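Local structure of threonine synthase (Brucella melitensis bv. 1, 4F4F) at residues A[227-230]-A[231-234]; A[264-267]-A[268-272]. The protein probably catalyses the pyridoxal-phosphate-dependent conversion of O-phospho-L-homoserine and water into L-threonine and phosphate, the last step of threonine biosynthesis. All coordinates share one frame; numbering follows the deposited sequence.

How the contacts relate
Both contacts are local, within single helices, and mostly buried, in the pyridoxal-phosphate-dependent enzyme family region; their centres lie 11 Å apart. Contact 1 comes first in the chain and is a short N-capped helical turn. Contact 2 spans most of helix 263-274, whose N-terminal end receives the phosphate of the cofactor. The two touch by packing: Ile-232 O is 3.8 Å from Ala-267 CB, and Trp-229 CH2 is 4.3 Å from Val-270 CG2. Contact 2 binds pyridoxal phosphate directly through Asp-264. Contact 1 stands one layer back, with the side chain of Arg-231 about 6 Å from the cofactor and about 4 Å from that of Lys-117, the predicted cofactor lysine, not attached in this structure.

Contact 1: A[227-230]-A[231-234]; sequences INWA and RIMP
A short helical turn, residues 229-232, opens here with an N-cap, and its backbone bonds join residues 227-230 to 231-234. Arg-231 N bonds to Asn-228 O at 3.1 Å. The side chain of Asn-228 caps the turn. Asn-228 OD1 accepts from Ala-230 N at 2.9 Å, and the bond is nearly straight at 174°. Trp-229 O is gripped by two donors. Met-233 N meets Trp-229 O almost end-on at 2.9 Å, while Ile-232 N meets Trp-229 O from well above the carbonyl plane at 3.0 Å. The indole of Trp-229 reaches forward along the turn, with CG anti to its backbone N (chi1 172°). This brings one face over Met-233. CB of Met-233 lies 4.1 Å from the centroid of the Trp-229 five-membered ring, a CH-pi contact. The sulfur adds a Met-aromatic contact, reaching the ring obliquely with Met-233 SD 3.7 Å from Trp-229 NE1. At the six-membered end, Trp-229 CZ3 is 4.2 Å from Ile-232 CG2. The ND2 of Asn-228 bonds to Leu-24 O, which ties the cap to the N-terminal part of the chain. Around the turn, Ala-230 and Arg-231 pack on helix 117-134, Trp-229 on strand 35-37, and Trp-229 and Ile-232 on Arg-323 of helix 321-328.

Contact 2: A[264-267]-A[268-272]; sequences DIFA and GYVAK. With PLP (pyridoxal-5'-phosphate), chain C.
Asp-264 meets the phosphate of pyridoxal phosphate at the start of helix 263-274, the helix of a beta-alpha-beta unit between strands 253-258 and 278-285. Asp-264 N donates to O3P of pyridoxal phosphate at 2.9 Å. The carboxylate folds to the same phosphate, with Asp-264 OD1 2.7 Å from O1P of the cofactor. CG of Asp-264 sits between its backbone N and carbonyl carbon (chi1 46°), which lets Asp-264 OD1 also accept from Ile-265 N at 2.7 Å. That N-H comes in on the anti side, 24° out of the carboxylate plane. The amides of Gly-260, Asn-261 and Phe-262 and the hydroxyl of Thr-414 also bond to the cofactor. The helix dipole would be expected to favour the phosphate at this end.

Behind the site the helix continues through regular backbone bonds from Tyr-269, Val-270 and Ala-271. The bond from Gly-268 N to Asp-264 O is weak. Ala-267 and Ala-271 pack on helix 236-245, and Asp-264 O accepts from Tyr-239 OH. On another side, the Phe-266 ring meets two residues of the next turn. It lies obliquely to the Tyr-269 ring, with planes at 37° and Phe-266 CE1 3.6 Å from Tyr-269 CD2. Tyr-269 OH bonds to Arg-273. Across the ring from CE1, Phe-266 CE2 touches Val-270 CG2 at 3.5 Å.

Contact 1: A[227-230]-A[231-234]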
# COMPACT_ATOMS: atom_id res chain seq x y z
N ILE A 227 2.82 -1.73 7.26
CA ILE A 227 3.73 -2.87 7.51
C ILE A 227 3.11 -4.26 7.78
O ILE A 227 3.84 -5.25 7.86
CB ILE A 227 4.82 -2.53 8.58
CG1 ILE A 227 4.23 -2.25 9.98
CG2 ILE A 227 5.69 -1.36 8.12
CD1 ILE A 227 3.74 -3.49 10.72
N ASN A 228 1.79 -4.36 7.89
CA ASN A 228 1.18 -5.67 8.04
C ASN A 228 1.39 -6.42 6.73
O ASN A 228 1.28 -5.84 5.66
CB ASN A 228 -0.32 -5.54 8.33
CG ASN A 228 -0.94 -6.86 8.83
OD1 ASN A 228 -0.91 -7.93 8.14
ND2 ASN A 228 -1.49 -6.81 10.01
N TRP A 229 1.75 -7.69 6.82
CA TRP A 229 1.90 -8.56 5.67
C TRP A 229 0.66 -8.51 4.75
O TRP A 229 0.81 -8.60 3.57
CB TRP A 229 2.25 -9.98 6.11
CG TRP A 229 2.23 -10.96 4.98
CD1 TRP A 229 1.32 -11.99 4.75
CD2 TRP A 229 3.12 -10.96 3.79
NE1 TRP A 229 1.58 -12.61 3.57
CE2 TRP A 229 2.68 -12.06 2.96
CE3 TRP A 229 4.21 -10.19 3.39
CZ2 TRP A 229 3.29 -12.35 1.76
CZ3 TRP A 229 4.83 -10.50 2.19
CH2 TRP A 229 4.37 -11.55 1.39
N ALA A 230 -0.56 -8.28 5.28
CA ALA A 230 -1.78 -8.30 4.41
C ALA A 230 -2.04 -6.98 3.68
O ALA A 230 -2.88 -6.92 2.75
CB ALA A 230 -3.00 -8.74 5.20
N ARG A 231 -1.32 -5.92 4.02
CA ARG A 231 -1.29 -4.77 3.11
C ARG A 231 -0.42 -5.05 1.92
O ARG A 231 -0.51 -4.35 0.89
CB ARG A 231 -0.76 -3.49 3.80
CG ARG A 231 -1.76 -2.82 4.72
CD ARG A 231 -2.76 -1.96 3.95
NE ARG A 231 -2.12 -0.74 3.49
CZ ARG A 231 -1.94 0.36 4.24
NH1 ARG A 231 -2.38 0.43 5.49
NH2 ARG A 231 -1.28 1.41 3.73
N ILE A 232 0.52 -5.99 2.05
CA ILE A 232 1.41 -6.24 0.92
C ILE A 232 0.90 -7.39 0.07
O ILE A 232 0.80 -7.28 -1.12
CB ILE A 232 2.83 -6.54 1.38
CG1 ILE A 232 3.42 -5.27 2.04
CG2 ILE A 232 3.69 -6.99 0.19
CD1 ILE A 232 4.86 -5.49 2.50
N MET A 233 0.56 -8.50 0.72
CA MET A 233 0.20 -9.71 0.01
C MET A 233 -0.75 -9.51 -1.18
O MET A 233 -0.51 -10.04 -2.25
CB MET A 233 -0.38 -10.71 1.01
CG MET A 233 -0.86 -11.99 0.40
SD MET A 233 -1.62 -13.00 1.69
CE MET A 233 -3.33 -12.90 1.24
N PRO A 234 -1.86 -8.78 -1.01
CA PRO A 234 -2.81 -8.71 -2.13
C PRO A 234 -2.27 -8.02 -3.38
O PRO A 234 -2.81 -8.17 -4.49
CB PRO A 234 -3.99 -7.94 -1.55
CG PRO A 234 -3.87 -8.06 -0.07
CD PRO A 234 -2.39 -8.11 0.18

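Contact 2: A[264-267]-A[268-272]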
# COMPACT_ATOMS: atom_id res chain seq x y z
N ASP A 264 4.29 -1.80 -2.06
CA ASP A 264 3.86 -2.01 -3.46
C ASP A 264 4.92 -2.71 -4.30
O ASP A 264 4.70 -3.83 -4.81
CB ASP A 264 3.41 -0.67 -4.13
CG ASP A 264 4.34 0.56 -3.89
OD1 ASP A 264 5.62 0.48 -3.56
OD2 ASP A 264 3.74 1.69 -4.13
N ILE A 265 6.08 -2.09 -4.39
CA ILE A 265 7.15 -2.69 -5.17
C ILE A 265 7.66 -3.98 -4.53
O ILE A 265 8.09 -4.89 -5.25
CB ILE A 265 8.30 -1.68 -5.46
CG1 ILE A 265 9.06 -2.14 -6.70
CG2 ILE A 265 9.18 -1.47 -4.24
CD1 ILE A 265 10.20 -1.21 -7.14
N PHE A 266 7.61 -4.07 -3.20
CA PHE A 266 8.01 -5.34 -2.56
C PHE A 266 7.09 -6.48 -3.03
O PHE A 266 7.56 -7.58 -3.23
CB PHE A 266 8.13 -5.27 -1.03
CG PHE A 266 8.77 -6.51 -0.45
CD1 PHE A 266 10.14 -6.64 -0.43
CD2 PHE A 266 7.98 -7.59 -0.01
CE1 PHE A 266 10.75 -7.83 0.04
CE2 PHE A 266 8.56 -8.76 0.46
CZ PHE A 266 9.95 -8.88 0.47
N ALA A 267 5.81 -6.21 -3.24
CA ALA A 267 4.87 -7.19 -3.80
C ALA A 267 5.24 -7.65 -5.19
O ALA A 267 5.05 -8.85 -5.53
CB ALA A 267 3.42 -6.66 -3.78
N GLY A 268 5.81 -6.75 -5.98
CA GLY A 268 6.36 -7.09 -7.30
C GLY A 268 7.57 -8.00 -7.17
O GLY A 268 7.71 -8.97 -7.91
N TYR A 269 8.41 -7.70 -6.19
CA TYR A 269 9.53 -8.58 -5.86
C TYR A 269 9.02 -9.99 -5.50
O TYR A 269 9.62 -11.01 -5.93
CB TYR A 269 10.40 -7.96 -4.77
CG TYR A 269 11.48 -8.86 -4.25
CD1 TYR A 269 12.71 -8.97 -4.90
CD2 TYR A 269 11.29 -9.59 -3.11
CE1 TYR A 269 13.69 -9.81 -4.42
CE2 TYR A 269 12.29 -10.42 -2.61
CZ TYR A 269 13.48 -10.52 -3.28
OH TYR A 269 14.43 -11.39 -2.80
N VAL A 270 7.95 -10.05 -4.74
CA VAL A 270 7.39 -11.31 -4.31
C VAL A 270 6.91 -12.07 -5.53
O VAL A 270 7.16 -13.27 -5.68
CB VAL A 270 6.24 -11.15 -3.27
CG1 VAL A 270 5.55 -12.53 -3.02
CG2 VAL A 270 6.79 -10.59 -1.97
N ALA A 271 6.21 -11.38 -6.43
CA ALA A 271 5.78 -12.02 -7.67
C ALA A 271 6.94 -12.65 -8.43
O ALA A 271 6.86 -13.78 -8.89
CB ALA A 271 5.04 -11.03 -8.54
N LYS A 272 8.01 -11.89 -8.57
CA LYS A 272 9.22 -12.39 -9.18
C LYS A 272 9.77 -13.61 -8.44
O LYS A 272 10.12 -14.61 -9.07
CB LYS A 272 10.28 -11.28 -9.22
CG LYS A 272 11.58 -11.64 -9.94
CD LYS A 272 12.55 -10.46 -10.03
CE LYS A 272 13.70 -10.76 -10.98
NZ LYS A 272 14.90 -9.89 -10.75
N1 PLP C . 1.15 6.60 -4.67
C2 PLP C . -0.06 6.81 -4.01
C2A PLP C . -1.25 7.51 -4.63
C3 PLP C . -0.22 6.30 -2.62
O3 PLP C . -1.42 6.50 -1.96
C4 PLP C . 0.96 5.61 -2.00
C4A PLP C . 0.93 5.04 -0.62
C5 PLP C . 2.20 5.42 -2.80
C6 PLP C . 2.20 5.94 -4.12
C5A PLP C . 3.39 4.66 -2.18
O4P PLP C . 3.11 3.23 -1.87
P PLP C . 4.08 2.22 -1.02
O1P PLP C . 5.46 2.35 -1.66
O2P PLP C . 4.02 2.77 0.39
O3P PLP C . 3.51 0.82 -1.11